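Surface protein SPB1 (Streptococcus agalactiae, PDB 4UZG) probably serves as the backbone subunit from which sortases build the covalently linked shaft of the group B streptococcus pilus 2b. Local coordinates at residues A[25-30]-A[36-41]; A[70-75]-A[79-84]. All coordinates share one frame; numbering follows the deposited sequence.

Contact 1 (A[25-30]-A[36-41])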
loop_
_atom_site.group_PDB
_atom_site.type_symbol
_atom_site.label_atom_id
_atom_site.label_comp_id
_atom_site.label_asym_id
_atom_site.label_seq_id
_atom_site.Cartn_x
_atom_site.Cartn_y
_atom_site.Cartn_z
ATOM N N ASN A 25 16.546 15.762 12.969
ATOM C CA ASN A 25 17.740 16.211 13.670
ATOM C C ASN A 25 18.833 16.830 12.808
ATOM O O ASN A 25 20.007 16.676 13.129
ATOM C CB ASN A 25 18.205 15.029 14.502
ATOM C CG ASN A 25 17.072 14.513 15.390
ATOM O OD1 ASN A 25 16.265 15.305 15.879
ATOM N ND2 ASN A 25 16.992 13.200 15.593
ATOM N N ALA A 26 18.479 17.584 11.763
ATOM C CA ALA A 26 19.506 17.971 10.806
ATOM C C ALA A 26 20.182 19.264 11.246
ATOM O O ALA A 26 19.583 20.338 11.188
ATOM C CB ALA A 26 18.911 18.097 9.438
ATOM N N VAL A 27 21.424 19.128 11.716
ATOM C CA VAL A 27 22.232 20.237 12.209
ATOM C C VAL A 27 23.584 20.251 11.496
ATOM O O VAL A 27 23.892 19.403 10.657
ATOM C CB VAL A 27 22.427 20.177 13.745
ATOM C CG1 VAL A 27 21.096 20.343 14.462
ATOM C CG2 VAL A 27 23.122 18.888 14.148
ATOM N N ASN A 28 24.414 21.231 11.833
ATOM C CA ASN A 28 25.629 21.499 11.091
ATOM C C ASN A 28 26.869 20.737 11.574
ATOM O O ASN A 28 27.855 20.692 10.856
ATOM C CB ASN A 28 25.861 22.997 11.077
ATOM C CG ASN A 28 24.848 23.728 10.195
ATOM O OD1 ASN A 28 24.202 23.115 9.350
ATOM N ND2 ASN A 28 24.730 25.034 10.368
ATOM N N TYR A 29 26.795 20.112 12.751
ATOM C CA TYR A 29 27.887 19.273 13.279
ATOM C C TYR A 29 27.384 17.905 13.745
ATOM O O TYR A 29 26.275 17.774 14.249
ATOM C CB TYR A 29 28.621 19.971 14.434
ATOM C CG TYR A 29 29.348 21.187 13.951
ATOM C CD1 TYR A 29 30.640 21.095 13.444
ATOM C CD2 TYR A 29 28.732 22.421 13.944
ATOM C CE1 TYR A 29 31.307 22.217 12.971
ATOM C CE2 TYR A 29 29.386 23.543 13.470
ATOM C CZ TYR A 29 30.665 23.431 12.976
ATOM O OH TYR A 29 31.301 24.558 12.512
ATOM N N HIS A 30 28.231 16.893 13.571
ATOM C CA HIS A 30 27.949 15.525 14.008
ATOM C C HIS A 30 29.206 15.020 14.692
ATOM O O HIS A 30 30.221 14.788 14.032
ATOM C CB HIS A 30 27.591 14.658 12.795
ATOM C CG HIS A 30 27.387 13.210 13.115
ATOM N ND1 HIS A 30 28.147 12.210 12.547
ATOM C CD2 HIS A 30 26.502 12.592 13.932
ATOM C CE1 HIS A 30 27.744 11.039 13.007
ATOM N NE2 HIS A 30 26.748 11.242 13.850
ATOM N N TYR A 36 28.657 18.129 5.919
ATOM C CA TYR A 36 28.646 18.695 4.570
ATOM C C TYR A 36 27.565 18.070 3.670
ATOM O O TYR A 36 27.334 18.578 2.570
ATOM C CB TYR A 36 30.033 18.615 3.908
ATOM C CG TYR A 36 30.566 17.214 3.824
ATOM C CD1 TYR A 36 30.186 16.374 2.794
ATOM C CD2 TYR A 36 31.414 16.710 4.807
ATOM C CE1 TYR A 36 30.672 15.083 2.723
ATOM C CE2 TYR A 36 31.910 15.420 4.739
ATOM C CZ TYR A 36 31.504 14.608 3.705
ATOM O OH TYR A 36 31.951 13.309 3.590
ATOM N N GLN A 37 26.885 17.015 4.126
ATOM C CA GLN A 37 25.755 16.460 3.390
ATOM C C GLN A 37 24.919 15.597 4.296
ATOM O O GLN A 37 25.413 15.103 5.305
ATOM C CB GLN A 37 26.235 15.631 2.194
ATOM C CG GLN A 37 27.003 14.387 2.583
ATOM C CD GLN A 37 27.563 13.636 1.396
ATOM O OE1 GLN A 37 27.751 14.202 0.318
ATOM N NE2 GLN A 37 27.860 12.369 1.597
ATOM N N TYR A 38 23.665 15.401 3.898
ATOM C CA TYR A 38 22.831 14.321 4.422
ATOM C C TYR A 38 22.467 13.409 3.264
ATOM O O TYR A 38 22.124 13.884 2.182
ATOM C CB TYR A 38 21.552 14.851 5.128
ATOM C CG TYR A 38 21.854 15.400 6.484
ATOM C CD1 TYR A 38 21.912 14.574 7.594
ATOM C CD2 TYR A 38 22.136 16.748 6.656
ATOM C CE1 TYR A 38 22.260 15.079 8.837
ATOM C CE2 TYR A 38 22.464 17.258 7.895
ATOM C CZ TYR A 38 22.564 16.425 8.981
ATOM O OH TYR A 38 22.925 16.905 10.223
ATOM N N VAL A 39 22.517 12.108 3.507
ATOM C CA VAL A 39 22.219 11.101 2.487
ATOM C C VAL A 39 21.003 10.295 2.920
ATOM O O VAL A 39 21.001 9.685 4.001
ATOM C CB VAL A 39 23.409 10.159 2.291
ATOM C CG1 VAL A 39 23.096 9.167 1.180
ATOM C CG2 VAL A 39 24.699 10.934 1.990
ATOM N N ILE A 40 19.971 10.290 2.075
ATOM C CA ILE A 40 18.740 9.548 2.305
ATOM C C ILE A 40 18.728 8.390 1.314
ATOM O O ILE A 40 18.709 8.599 0.105
ATOM C CB ILE A 40 17.513 10.449 2.063
ATOM C CG1 ILE A 40 17.540 11.654 3.008
ATOM C CG2 ILE A 40 16.223 9.641 2.221
ATOM C CD1 ILE A 40 18.033 12.943 2.361
ATOM N N LYS A 41 18.739 7.168 1.836
ATOM C CA LYS A 41 18.736 5.968 1.002
ATOM C C LYS A 41 17.477 5.186 1.279
ATOM O O LYS A 41 17.175 4.895 2.429
ATOM C CB LYS A 41 19.933 5.080 1.315
ATOM C CG LYS A 41 21.218 5.580 0.753
ATOM C CD LYS A 41 22.378 4.634 1.014
ATOM C CE LYS A 41 23.680 5.193 0.444
ATOM N NZ LYS A 41 24.803 4.226 0.625
#
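In the N-terminal, strand-rich half of this pilin, built on one large mixed sheet that appears to fold over on itself, sandwich-like, Tyr38 reaches from strand 37-43 to Ala26 at the end of strand 16-26 and to Val27, the first residue of the loop that follows. The two strands are not neighbours in that sheet. They face each other across the space enclosed by the folded sheet, with the CA atoms of Ala26 and Tyr38 8.1 Å apart, and the aromatic side chain of Tyr38 fills the interval. Its CG lies anti to the carbonyl carbon (chi1 -76°), which sends the ring away from its own strand and toward the point where strand 16-26 gives way to a loop.

The methyl group of Ala26 rests on one face of the ring as a CH-pi contact, CB standing 4.3 Å from the Tyr38 ring centroid. This CB is displaced toward the hydroxyl-bearing half of the ring and comes to 4.0 Å from Tyr38 CE2. The phenol oxygen in turn passes close to the Ala26 backbone, with OH of Tyr38 3.6 Å from CA of Ala26. Tyr38 and Ala26 are buried together beside Ile123, which touches both, and Trp97, which packs edge-to-face with the tyrosine; the Val27 end lies nearer the surface.

The polar group on the ring is satisfied at its edge. The Tyr38 hydroxyl donates to the main-chain carbonyl of Val27, Tyr38 OH lying 2.7 Å from Val27 O. The C=O...OH angle is 131°. The phenol oxygen is tilted just 16° from the Val27 carbonyl plane.

Contact 2 (A[70-75]-A[79-84])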
loop_
_atom_site.group_PDB
_atom_site.type_symbol
_atom_site.label_atom_id
_atom_site.label_comp_id
_atom_site.label_asym_id
_atom_site.label_seq_id
_atom_site.Cartn_x
_atom_site.Cartn_y
_atom_site.Cartn_z
ATOM N N THR A 70 12.176 24.602 -0.390
ATOM C CA THR A 70 11.918 23.498 -1.307
ATOM C C THR A 70 13.135 23.331 -2.210
ATOM O O THR A 70 13.498 24.265 -2.928
ATOM C CB THR A 70 10.658 23.755 -2.115
ATOM O OG1 THR A 70 9.556 23.832 -1.202
ATOM C CG2 THR A 70 10.431 22.646 -3.125
ATOM N N LEU A 71 13.759 22.148 -2.172
ATOM C CA LEU A 71 14.995 21.907 -2.916
ATOM C C LEU A 71 14.688 21.489 -4.343
ATOM O O LEU A 71 13.628 20.929 -4.628
ATOM C CB LEU A 71 15.817 20.827 -2.222
ATOM C CG LEU A 71 16.116 21.048 -0.734
ATOM C CD1 LEU A 71 17.070 19.966 -0.229
ATOM C CD2 LEU A 71 16.693 22.415 -0.475
ATOM N N THR A 72 15.625 21.778 -5.236
ATOM C CA THR A 72 15.540 21.340 -6.610
ATOM C C THR A 72 16.699 20.412 -6.956
ATOM O O THR A 72 17.775 20.479 -6.374
ATOM C CB THR A 72 15.528 22.529 -7.563
ATOM O OG1 THR A 72 16.757 23.251 -7.446
ATOM C CG2 THR A 72 14.348 23.450 -7.264
ATOM N N GLN A 73 16.461 19.549 -7.938
ATOM C CA GLN A 73 17.418 18.516 -8.299
ATOM C C GLN A 73 18.641 19.075 -9.036
ATOM O O GLN A 73 18.501 19.923 -9.917
ATOM C CB GLN A 73 16.734 17.469 -9.180
ATOM C CG GLN A 73 17.572 16.233 -9.406
ATOM C CD GLN A 73 16.889 15.224 -10.318
ATOM O OE1 GLN A 73 15.665 15.214 -10.467
ATOM N NE2 GLN A 73 17.687 14.387 -10.950
ATOM N N GLY A 74 19.830 18.593 -8.667
ATOM C CA GLY A 74 21.073 18.970 -9.343
ATOM C C GLY A 74 22.288 18.393 -8.629
ATOM O O GLY A 74 22.205 18.004 -7.459
ATOM N N SER A 75 23.427 18.346 -9.326
ATOM C CA SER A 75 24.648 17.770 -8.741
ATOM C C SER A 75 25.566 18.790 -8.079
ATOM O O SER A 75 26.557 18.410 -7.433
ATOM C CB SER A 75 25.437 17.021 -9.808
ATOM O OG SER A 75 25.893 17.916 -10.804
ATOM N N THR A 79 23.451 25.716 -2.134
ATOM C CA THR A 79 22.229 25.851 -1.384
ATOM C C THR A 79 21.001 25.580 -2.255
ATOM O O THR A 79 20.968 25.869 -3.455
ATOM C CB THR A 79 22.138 27.246 -0.730
ATOM O OG1 THR A 79 21.104 27.231 0.254
ATOM C CG2 THR A 79 21.900 28.360 -1.743
ATOM N N GLY A 80 20.002 24.946 -1.652
ATOM C CA GLY A 80 18.747 24.726 -2.324
ATOM C C GLY A 80 18.702 23.526 -3.243
ATOM O O GLY A 80 17.710 23.384 -3.957
ATOM N N LYS A 81 19.733 22.691 -3.237
ATOM C CA LYS A 81 19.866 21.571 -4.184
ATOM C C LYS A 81 19.799 20.201 -3.525
ATOM O O LYS A 81 20.141 20.046 -2.344
ATOM C CB LYS A 81 21.200 21.692 -4.957
ATOM C CG LYS A 81 21.416 22.991 -5.705
ATOM C CD LYS A 81 20.292 23.301 -6.674
ATOM C CE LYS A 81 20.188 22.286 -7.796
ATOM N NZ LYS A 81 19.137 22.681 -8.788
ATOM N N TYR A 82 19.442 19.201 -4.323
ATOM C CA TYR A 82 19.661 17.813 -3.940
ATOM C C TYR A 82 20.045 17.025 -5.170
ATOM O O TYR A 82 19.544 17.290 -6.255
ATOM C CB TYR A 82 18.447 17.168 -3.269
ATOM C CG TYR A 82 17.257 16.884 -4.168
ATOM C CD1 TYR A 82 16.288 17.852 -4.403
ATOM C CD2 TYR A 82 17.090 15.644 -4.757
ATOM C CE1 TYR A 82 15.196 17.591 -5.215
ATOM C CE2 TYR A 82 15.995 15.369 -5.557
ATOM C CZ TYR A 82 15.048 16.338 -5.785
ATOM O OH TYR A 82 13.960 16.030 -6.582
ATOM N N ASN A 83 20.917 16.040 -4.979
ATOM C CA ASN A 83 21.285 15.112 -6.031
ATOM C C ASN A 83 20.470 13.840 -5.890
ATOM O O ASN A 83 20.128 13.437 -4.784
ATOM C CB ASN A 83 22.783 14.822 -5.919
ATOM C CG ASN A 83 23.258 13.936 -6.997
ATOM O OD1 ASN A 83 23.433 14.376 -8.112
ATOM N ND2 ASN A 83 23.394 12.637 -6.694
ATOM N N LEU A 84 20.135 13.212 -7.008
ATOM C CA LEU A 84 19.288 12.027 -7.046
ATOM C C LEU A 84 19.962 10.918 -7.843
ATOM O O LEU A 84 20.454 11.152 -8.950
ATOM C CB LEU A 84 17.962 12.381 -7.725
ATOM C CG LEU A 84 16.978 11.235 -7.982
ATOM C CD1 LEU A 84 16.463 10.643 -6.675
ATOM C CD2 LEU A 84 15.846 11.733 -8.854
HETATM O O HOH W 1 15.688 25.575 -3.813
HETATM O O HOH W 2 16.725 25.499 -6.051
HETATM O O HOH W 3 20.662 14.929 -9.487
HETATM O O HOH W 4 20.334 12.857 -11.346
#
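Segments 70-75 and 79-84 form a short parallel beta ladder, an exception in a sheet whose other neighbouring strands are antiparallel. Its backbone bonds follow the parallel pattern, each residue that binds twice straddling one opposite it. Thr72 N donates to Gly80 O at 2.9 Å, and Thr72 O accepts from Tyr82 N, also at 2.9 Å, so that Thr72 spans Lys81. The ladder then passes to Tyr82, whose O receives Gly74 N at 2.8 Å.

A second set of bonds comes from Lys81. Its side chain folds back over the neighbouring strand through two like-signed bends (chi2 -55°, chi3 -64°), which lays CE close to Gly74 CA and brings the ammonium group above the ladder. NZ donates to Thr72 OG1 at 2.8 Å and to Gln73 O at 3.0 Å, the latter from well above the carbonyl plane (68° out of it). A water joins Thr72 OG1 to Gly80 O, and another links Thr70 O with the same Gly80 oxygen.

The remaining contacts are van der Waals and CH-pi. Gln73 CA makes a CH-pi contact over one face of the Tyr82 ring, 4.0 Å from its centroid, while Leu71 CB meets the edge at Tyr82 CD1, 3.7 Å away. Farther along, the amide of the extended Gln73 side chain lies against Leu84, with Gln73 NE2 3.8 Å from Leu84 CB.

The Tyr82 ring is thus packed by Gln73 CA, Leu71 CB, Val59, Ile93 and Ile95, whereas on the Thr72/Lys81 face one ammonium nitrogen holds a hydroxyl and a carbonyl oxygen, tying the segments by side chain as well as backbone.

From the N terminus, strand 16-26 leads into contact 1, which closes a loop containing the small hairpin of strands 29-30 and 33-34 and ties strand 16-26 to strand 37-43 across the enclosed space. After strand 50-62 the chain enters contact 2, where the short connection 76-78 is closed and strand 68-73 is joined to 81-87. The contacts run in series, neither nested nor crossing, with centres 14 Å apart and nearest atoms about 7 Å apart. Both reach the same sheet. Tyr117 lies between the segments, its carbonyl accepting from Asn28 ND2 and its hydroxyl bonded to Gly80 N, and Ile95 pairs with Tyr38 through its backbone while touching Leu71 and Tyr82.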